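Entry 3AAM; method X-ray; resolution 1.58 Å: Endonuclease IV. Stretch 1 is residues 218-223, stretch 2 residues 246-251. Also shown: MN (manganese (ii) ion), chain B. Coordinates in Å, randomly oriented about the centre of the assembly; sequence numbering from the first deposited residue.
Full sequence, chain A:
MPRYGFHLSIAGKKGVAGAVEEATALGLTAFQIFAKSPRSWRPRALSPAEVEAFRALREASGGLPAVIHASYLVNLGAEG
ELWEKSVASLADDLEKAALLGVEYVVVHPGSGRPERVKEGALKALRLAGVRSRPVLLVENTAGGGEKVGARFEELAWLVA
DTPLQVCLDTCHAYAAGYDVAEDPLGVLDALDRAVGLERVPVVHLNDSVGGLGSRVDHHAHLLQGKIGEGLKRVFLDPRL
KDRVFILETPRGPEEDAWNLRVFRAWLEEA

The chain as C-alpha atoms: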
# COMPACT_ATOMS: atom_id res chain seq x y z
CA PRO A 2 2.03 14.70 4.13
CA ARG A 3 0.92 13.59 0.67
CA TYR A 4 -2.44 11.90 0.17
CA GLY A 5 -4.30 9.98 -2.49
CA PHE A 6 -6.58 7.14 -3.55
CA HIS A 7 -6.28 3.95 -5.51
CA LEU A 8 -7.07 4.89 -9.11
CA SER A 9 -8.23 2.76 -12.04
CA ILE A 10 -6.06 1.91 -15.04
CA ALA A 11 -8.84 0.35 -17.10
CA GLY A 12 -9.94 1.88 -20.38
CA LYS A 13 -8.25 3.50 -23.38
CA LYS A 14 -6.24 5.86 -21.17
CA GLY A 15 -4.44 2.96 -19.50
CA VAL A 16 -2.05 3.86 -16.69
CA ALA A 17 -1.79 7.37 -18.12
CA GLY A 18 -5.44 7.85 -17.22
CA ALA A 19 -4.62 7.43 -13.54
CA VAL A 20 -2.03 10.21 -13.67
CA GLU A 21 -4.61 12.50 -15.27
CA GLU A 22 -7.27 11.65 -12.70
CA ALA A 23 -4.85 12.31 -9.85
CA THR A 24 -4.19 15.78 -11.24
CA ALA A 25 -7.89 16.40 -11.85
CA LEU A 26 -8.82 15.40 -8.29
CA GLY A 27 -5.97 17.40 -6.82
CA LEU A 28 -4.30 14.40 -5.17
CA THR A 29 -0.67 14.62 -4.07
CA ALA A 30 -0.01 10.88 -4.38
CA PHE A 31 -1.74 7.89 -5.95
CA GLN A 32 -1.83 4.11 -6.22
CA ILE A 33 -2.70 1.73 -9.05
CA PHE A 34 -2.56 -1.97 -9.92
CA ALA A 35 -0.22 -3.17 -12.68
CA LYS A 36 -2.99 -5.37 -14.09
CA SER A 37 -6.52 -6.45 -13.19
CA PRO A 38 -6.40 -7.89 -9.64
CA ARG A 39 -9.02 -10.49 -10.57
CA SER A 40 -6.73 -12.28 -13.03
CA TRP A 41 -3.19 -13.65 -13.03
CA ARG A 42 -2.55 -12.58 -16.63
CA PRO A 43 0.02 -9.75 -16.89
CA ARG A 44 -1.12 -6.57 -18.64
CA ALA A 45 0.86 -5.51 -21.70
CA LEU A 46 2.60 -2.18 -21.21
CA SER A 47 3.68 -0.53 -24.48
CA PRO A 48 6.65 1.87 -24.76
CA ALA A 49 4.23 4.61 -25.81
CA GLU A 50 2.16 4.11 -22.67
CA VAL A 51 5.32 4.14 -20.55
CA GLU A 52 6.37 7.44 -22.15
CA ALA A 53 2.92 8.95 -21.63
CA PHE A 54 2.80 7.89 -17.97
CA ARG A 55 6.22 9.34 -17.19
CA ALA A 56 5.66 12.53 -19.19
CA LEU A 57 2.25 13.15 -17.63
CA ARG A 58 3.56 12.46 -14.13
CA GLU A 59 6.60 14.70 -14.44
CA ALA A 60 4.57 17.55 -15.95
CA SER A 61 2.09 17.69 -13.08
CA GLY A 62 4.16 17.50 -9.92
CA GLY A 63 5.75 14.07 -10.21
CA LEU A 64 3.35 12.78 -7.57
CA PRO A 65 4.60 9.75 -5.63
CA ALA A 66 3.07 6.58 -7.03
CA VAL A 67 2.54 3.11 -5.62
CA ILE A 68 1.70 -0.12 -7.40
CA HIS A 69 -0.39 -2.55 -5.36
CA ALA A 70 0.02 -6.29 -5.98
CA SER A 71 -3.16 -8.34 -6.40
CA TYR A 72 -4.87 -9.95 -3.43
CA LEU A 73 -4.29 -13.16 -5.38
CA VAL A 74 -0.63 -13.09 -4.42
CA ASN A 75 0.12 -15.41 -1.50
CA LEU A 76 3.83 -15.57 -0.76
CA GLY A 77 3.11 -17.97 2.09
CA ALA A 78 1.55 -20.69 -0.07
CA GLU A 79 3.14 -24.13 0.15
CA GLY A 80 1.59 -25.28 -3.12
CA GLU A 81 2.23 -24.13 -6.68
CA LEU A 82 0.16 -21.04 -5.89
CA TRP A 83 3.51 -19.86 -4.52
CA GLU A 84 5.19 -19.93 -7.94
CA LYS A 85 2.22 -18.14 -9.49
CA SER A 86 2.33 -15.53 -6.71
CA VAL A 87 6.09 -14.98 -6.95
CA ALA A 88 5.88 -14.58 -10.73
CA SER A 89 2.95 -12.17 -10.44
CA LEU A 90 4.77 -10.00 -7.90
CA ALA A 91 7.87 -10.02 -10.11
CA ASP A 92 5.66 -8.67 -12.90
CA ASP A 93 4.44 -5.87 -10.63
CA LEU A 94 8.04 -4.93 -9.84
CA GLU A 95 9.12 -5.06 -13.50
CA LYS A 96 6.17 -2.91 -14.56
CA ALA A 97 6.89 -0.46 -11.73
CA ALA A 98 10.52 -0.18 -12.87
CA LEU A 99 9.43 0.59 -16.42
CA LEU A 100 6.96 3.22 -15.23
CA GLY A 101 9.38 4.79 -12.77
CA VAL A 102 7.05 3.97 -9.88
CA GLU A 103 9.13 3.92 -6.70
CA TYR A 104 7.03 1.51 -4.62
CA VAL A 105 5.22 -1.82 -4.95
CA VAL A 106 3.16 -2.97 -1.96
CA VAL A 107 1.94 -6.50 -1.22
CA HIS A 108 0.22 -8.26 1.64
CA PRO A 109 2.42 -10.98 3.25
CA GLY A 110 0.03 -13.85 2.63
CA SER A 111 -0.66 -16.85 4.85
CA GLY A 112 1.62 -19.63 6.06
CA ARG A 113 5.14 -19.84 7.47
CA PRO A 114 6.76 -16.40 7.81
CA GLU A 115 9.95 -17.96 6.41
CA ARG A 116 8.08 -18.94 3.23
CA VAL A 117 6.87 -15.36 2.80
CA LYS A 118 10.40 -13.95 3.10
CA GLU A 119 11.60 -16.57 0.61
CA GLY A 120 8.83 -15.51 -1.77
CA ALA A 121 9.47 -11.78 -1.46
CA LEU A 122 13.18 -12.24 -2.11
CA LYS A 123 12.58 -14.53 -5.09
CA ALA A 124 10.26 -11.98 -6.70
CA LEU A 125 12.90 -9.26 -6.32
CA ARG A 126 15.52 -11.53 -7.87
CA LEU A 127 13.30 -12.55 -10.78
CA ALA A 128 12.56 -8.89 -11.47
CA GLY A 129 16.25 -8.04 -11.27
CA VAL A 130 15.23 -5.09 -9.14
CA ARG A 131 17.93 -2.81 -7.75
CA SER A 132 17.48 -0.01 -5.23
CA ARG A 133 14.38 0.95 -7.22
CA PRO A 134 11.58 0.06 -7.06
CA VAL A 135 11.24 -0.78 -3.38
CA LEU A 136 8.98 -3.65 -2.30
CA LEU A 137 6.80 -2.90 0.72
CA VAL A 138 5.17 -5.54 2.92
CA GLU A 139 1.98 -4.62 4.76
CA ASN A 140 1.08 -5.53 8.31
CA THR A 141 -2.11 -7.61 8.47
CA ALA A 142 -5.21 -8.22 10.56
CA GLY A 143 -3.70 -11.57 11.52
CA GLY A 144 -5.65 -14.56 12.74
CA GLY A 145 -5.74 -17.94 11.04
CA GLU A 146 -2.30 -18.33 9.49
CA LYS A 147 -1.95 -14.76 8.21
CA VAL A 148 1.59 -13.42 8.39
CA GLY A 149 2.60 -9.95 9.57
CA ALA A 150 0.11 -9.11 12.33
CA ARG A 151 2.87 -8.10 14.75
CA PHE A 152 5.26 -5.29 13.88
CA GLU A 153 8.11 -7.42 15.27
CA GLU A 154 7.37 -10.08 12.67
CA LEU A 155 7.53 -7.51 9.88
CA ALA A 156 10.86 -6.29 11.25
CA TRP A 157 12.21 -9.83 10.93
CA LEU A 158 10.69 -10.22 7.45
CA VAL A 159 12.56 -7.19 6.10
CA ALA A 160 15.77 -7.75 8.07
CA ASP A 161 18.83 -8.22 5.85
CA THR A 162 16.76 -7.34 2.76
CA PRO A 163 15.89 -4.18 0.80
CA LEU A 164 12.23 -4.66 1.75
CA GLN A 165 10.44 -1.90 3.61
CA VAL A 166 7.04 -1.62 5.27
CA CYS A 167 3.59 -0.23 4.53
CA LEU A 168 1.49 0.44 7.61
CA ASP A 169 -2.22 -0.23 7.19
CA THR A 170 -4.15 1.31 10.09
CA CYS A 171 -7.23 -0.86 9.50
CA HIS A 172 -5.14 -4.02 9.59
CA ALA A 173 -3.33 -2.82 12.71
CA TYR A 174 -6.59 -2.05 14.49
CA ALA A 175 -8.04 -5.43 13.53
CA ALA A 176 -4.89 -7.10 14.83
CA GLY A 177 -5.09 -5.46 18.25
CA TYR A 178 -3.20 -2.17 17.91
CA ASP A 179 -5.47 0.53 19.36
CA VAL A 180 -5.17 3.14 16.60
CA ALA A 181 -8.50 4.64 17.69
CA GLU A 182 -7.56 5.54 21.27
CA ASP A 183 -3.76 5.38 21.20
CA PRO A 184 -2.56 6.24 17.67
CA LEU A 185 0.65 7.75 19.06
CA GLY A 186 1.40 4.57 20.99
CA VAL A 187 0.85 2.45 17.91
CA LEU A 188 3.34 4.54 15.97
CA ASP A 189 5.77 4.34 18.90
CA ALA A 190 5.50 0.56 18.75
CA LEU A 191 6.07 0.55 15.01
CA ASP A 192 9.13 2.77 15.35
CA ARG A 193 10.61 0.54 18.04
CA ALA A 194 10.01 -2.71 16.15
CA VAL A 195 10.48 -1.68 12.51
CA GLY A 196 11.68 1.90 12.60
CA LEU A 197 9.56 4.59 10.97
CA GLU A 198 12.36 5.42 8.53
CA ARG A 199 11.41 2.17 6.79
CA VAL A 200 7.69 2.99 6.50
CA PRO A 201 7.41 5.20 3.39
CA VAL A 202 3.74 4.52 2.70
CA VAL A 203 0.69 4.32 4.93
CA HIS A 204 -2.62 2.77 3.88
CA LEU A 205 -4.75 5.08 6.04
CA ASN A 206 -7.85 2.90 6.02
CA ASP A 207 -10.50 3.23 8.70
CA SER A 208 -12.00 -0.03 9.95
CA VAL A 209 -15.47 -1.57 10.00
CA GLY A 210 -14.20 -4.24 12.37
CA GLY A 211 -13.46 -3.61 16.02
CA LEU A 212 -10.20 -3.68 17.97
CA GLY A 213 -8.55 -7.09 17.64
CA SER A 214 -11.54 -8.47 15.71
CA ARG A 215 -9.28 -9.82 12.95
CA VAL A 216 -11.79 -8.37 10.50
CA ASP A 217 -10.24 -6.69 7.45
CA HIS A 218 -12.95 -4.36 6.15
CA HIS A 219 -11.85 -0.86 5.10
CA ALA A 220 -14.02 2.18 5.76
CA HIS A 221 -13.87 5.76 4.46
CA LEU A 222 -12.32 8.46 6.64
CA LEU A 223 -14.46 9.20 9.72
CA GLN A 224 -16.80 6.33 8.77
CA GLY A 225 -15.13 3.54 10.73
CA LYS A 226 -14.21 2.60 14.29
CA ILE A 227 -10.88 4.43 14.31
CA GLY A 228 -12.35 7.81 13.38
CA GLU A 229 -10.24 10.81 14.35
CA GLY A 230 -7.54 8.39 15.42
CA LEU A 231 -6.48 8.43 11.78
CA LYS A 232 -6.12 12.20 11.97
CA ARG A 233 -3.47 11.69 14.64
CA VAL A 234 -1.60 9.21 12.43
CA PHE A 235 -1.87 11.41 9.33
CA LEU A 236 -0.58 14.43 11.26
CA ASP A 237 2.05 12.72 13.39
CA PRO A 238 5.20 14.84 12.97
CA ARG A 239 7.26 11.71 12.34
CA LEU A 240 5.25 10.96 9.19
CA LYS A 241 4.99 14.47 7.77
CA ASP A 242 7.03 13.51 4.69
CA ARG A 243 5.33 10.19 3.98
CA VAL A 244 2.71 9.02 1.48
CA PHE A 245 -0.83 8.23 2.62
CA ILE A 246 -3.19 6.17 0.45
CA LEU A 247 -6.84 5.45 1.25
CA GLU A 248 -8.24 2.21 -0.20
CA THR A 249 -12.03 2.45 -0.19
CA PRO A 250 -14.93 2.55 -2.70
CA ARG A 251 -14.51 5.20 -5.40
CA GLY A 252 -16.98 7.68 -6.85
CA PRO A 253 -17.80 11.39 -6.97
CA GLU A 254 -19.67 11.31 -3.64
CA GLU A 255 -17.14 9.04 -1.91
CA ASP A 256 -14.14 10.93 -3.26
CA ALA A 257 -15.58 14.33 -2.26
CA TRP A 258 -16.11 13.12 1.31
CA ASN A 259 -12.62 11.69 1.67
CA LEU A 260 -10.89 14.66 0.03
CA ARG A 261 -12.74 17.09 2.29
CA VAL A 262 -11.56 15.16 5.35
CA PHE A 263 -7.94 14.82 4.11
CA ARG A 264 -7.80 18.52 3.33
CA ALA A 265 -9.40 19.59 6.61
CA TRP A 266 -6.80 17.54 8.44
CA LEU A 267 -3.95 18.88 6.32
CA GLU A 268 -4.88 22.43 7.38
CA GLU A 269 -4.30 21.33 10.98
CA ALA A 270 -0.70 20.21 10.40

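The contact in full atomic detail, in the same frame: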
# COMPACT_ATOMS: atom_id res chain seq x y z
N HIS A 218 -11.90 -5.01 6.93
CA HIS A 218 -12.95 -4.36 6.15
C HIS A 218 -12.72 -2.85 6.22
O HIS A 218 -13.05 -2.20 7.21
CB HIS A 218 -14.31 -4.74 6.77
CG HIS A 218 -15.49 -4.35 5.94
ND1 HIS A 218 -16.77 -4.74 6.26
CD2 HIS A 218 -15.59 -3.61 4.81
CE1 HIS A 218 -17.61 -4.26 5.36
NE2 HIS A 218 -16.92 -3.57 4.47
N HIS A 219 -12.15 -2.29 5.15
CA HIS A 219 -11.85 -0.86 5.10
C HIS A 219 -13.10 0.01 5.14
O HIS A 219 -14.16 -0.39 4.66
CB HIS A 219 -11.07 -0.50 3.83
CG HIS A 219 -9.85 -1.34 3.59
ND1 HIS A 219 -9.10 -1.21 2.44
CD2 HIS A 219 -9.27 -2.32 4.32
CE1 HIS A 219 -8.10 -2.08 2.48
NE2 HIS A 219 -8.19 -2.76 3.61
N ALA A 220 -12.94 1.21 5.69
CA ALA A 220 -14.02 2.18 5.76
C ALA A 220 -13.44 3.55 5.41
O ALA A 220 -12.26 3.81 5.65
CB ALA A 220 -14.62 2.22 7.17
N HIS A 221 -14.28 4.41 4.84
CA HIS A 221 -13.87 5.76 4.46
C HIS A 221 -13.44 6.53 5.71
O HIS A 221 -13.74 6.12 6.84
CB HIS A 221 -15.03 6.52 3.81
CG HIS A 221 -15.53 5.90 2.54
ND1 HIS A 221 -14.73 5.69 1.44
CD2 HIS A 221 -16.76 5.46 2.19
CE1 HIS A 221 -15.44 5.16 0.47
NE2 HIS A 221 -16.68 5.00 0.90
N LEU A 222 -12.75 7.64 5.52
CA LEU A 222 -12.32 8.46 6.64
C LEU A 222 -13.53 8.91 7.45
O LEU A 222 -14.56 9.29 6.89
CB LEU A 222 -11.53 9.67 6.14
CG LEU A 222 -10.30 9.31 5.30
CD1 LEU A 222 -9.63 10.58 4.81
CD2 LEU A 222 -9.32 8.48 6.12
N LEU A 223 -13.40 8.83 8.77
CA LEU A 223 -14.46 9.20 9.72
C LEU A 223 -15.69 8.29 9.68
O LEU A 223 -16.65 8.52 10.41
CB LEU A 223 -14.91 10.65 9.50
CG LEU A 223 -13.86 11.74 9.76
CD1 LEU A 223 -14.53 13.12 9.71
CD2 LEU A 223 -13.21 11.53 11.11
N ILE A 246 -2.23 6.63 1.45
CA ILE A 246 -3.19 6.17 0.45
C ILE A 246 -4.41 5.53 1.11
O ILE A 246 -4.28 4.64 1.95
CB ILE A 246 -2.55 5.12 -0.50
CG1 ILE A 246 -1.39 5.74 -1.29
CG2 ILE A 246 -3.59 4.55 -1.45
CD1 ILE A 246 -1.82 6.88 -2.22
N LEU A 247 -5.60 5.99 0.73
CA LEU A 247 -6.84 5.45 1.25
C LEU A 247 -7.31 4.43 0.22
O LEU A 247 -7.21 4.68 -0.99
CB LEU A 247 -7.90 6.56 1.40
CG LEU A 247 -9.27 6.11 1.92
CD1 LEU A 247 -9.15 5.53 3.33
CD2 LEU A 247 -10.21 7.30 1.91
N GLU A 248 -7.78 3.28 0.69
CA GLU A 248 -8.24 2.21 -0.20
C GLU A 248 -9.69 1.86 0.10
O GLU A 248 -9.97 0.89 0.80
CB GLU A 248 -7.37 0.96 -0.01
CG GLU A 248 -5.87 1.20 -0.13
CD GLU A 248 -5.06 -0.05 0.14
OE1 GLU A 248 -5.32 -0.71 1.17
OE2 GLU A 248 -4.17 -0.38 -0.67
N THR A 249 -10.61 2.66 -0.42
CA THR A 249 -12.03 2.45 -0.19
C THR A 249 -12.81 2.68 -1.48
O THR A 249 -12.24 3.12 -2.47
CB THR A 249 -12.54 3.40 0.90
OG1 THR A 249 -12.28 4.75 0.50
CG2 THR A 249 -11.84 3.12 2.22
N PRO A 250 -14.11 2.36 -1.49
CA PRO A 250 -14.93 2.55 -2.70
C PRO A 250 -14.77 3.94 -3.32
O PRO A 250 -14.74 4.95 -2.62
CB PRO A 250 -16.34 2.27 -2.20
CG PRO A 250 -16.09 1.19 -1.18
CD PRO A 250 -14.91 1.74 -0.42
N ARG A 251 -14.70 3.96 -4.65
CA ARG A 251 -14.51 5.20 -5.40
C ARG A 251 -15.78 5.74 -6.04
O ARG A 251 -16.69 4.98 -6.37
CB ARG A 251 -13.47 4.96 -6.49
CG ARG A 251 -12.10 4.51 -5.98
CD ARG A 251 -11.39 5.66 -5.28
NE ARG A 251 -11.56 6.89 -6.05
CZ ARG A 251 -11.14 7.05 -7.30
NH1 ARG A 251 -10.50 6.07 -7.93
NH2 ARG A 251 -11.41 8.17 -7.95
MN MN B . -7.20 -4.82 3.86
O HOH W 1 -8.95 -5.64 2.26

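Residues 246-251 cross the segment 218-223 at a steep angle, the end-to-end directions of the touching parts lying 109° apart, and the contact buries 362 Å² in all. Ile246, at the start of the second stretch, is buried but does not reach the first. Contact begins at Leu247, whose CA-to-CB bond points sideways while the end of its side chain, with chi1 in t and chi2 in p, comes nearer to the opposing segment. There its CD2 packs against CG of Leu222 at 3.9 Å, an apolar pairing between two buried side chains, and its CD1 lies 4.2 Å from the carbonyl O of Ala220. Leu222 also directs CA-to-CB sideways, so the two leucines meet through the outer parts of their side chains.

Glu248 contributes chiefly through its backbone. Its carbonyl O accepts a hydrogen bond from ND1 of His219 at 2.8 Å, with an N-H...O angle of 159°, and lies at the edge of the imidazole, near the ring plane, as expected for an in-plane N-H donor. The same ring binds manganese through NE2, with a distance of 2.3 Å from His219 NE2 to MN. Because ND1 donates its proton to the carbonyl, NE2 is left with its lone pair for the metal, and the hydrogen bond helps fix the orientation of the ligand. A water and atoms from elsewhere in the structure complete the manganese site. The Glu248 side chain runs alongside the ring, its OE1 3.4 Å from CE1 of His219, while OE2 is hydrogen-bonded elsewhere in the structure.

Thr249 points toward the first stretch, and the CA of Thr249 lies 6.0 Å from the CA of His221, the nearest such pair across the two stretches. With chi1 at 58° (p), its OG1 is 2.8 Å from ND1 of His221 and forms a hydrogen bond in which either atom could be the donor. The methyl CG2 rests against the same segment, 3.5 Å from O of Ala220 and 4.0 Å from CB of His219. Thr249 CG2 also lies 3.9 Å from ND1 of His221, so the hydroxyl and the methyl both adjoin that ring.

Pro250 extends the contact along the His221 ring. Its carbonyl O lies 3.2 Å from CE1 of His221, at the ring edge and near its plane, and its own CD is 3.6 Å from that same CE1. Both Thr249 OG1 and the proline carbonyl therefore approach the imidazole edge-on. Beyond this point the chain leaves the interface: Arg251 directs CA-to-CB away, and its guanidinium group is hydrogen-bonded elsewhere in the structure.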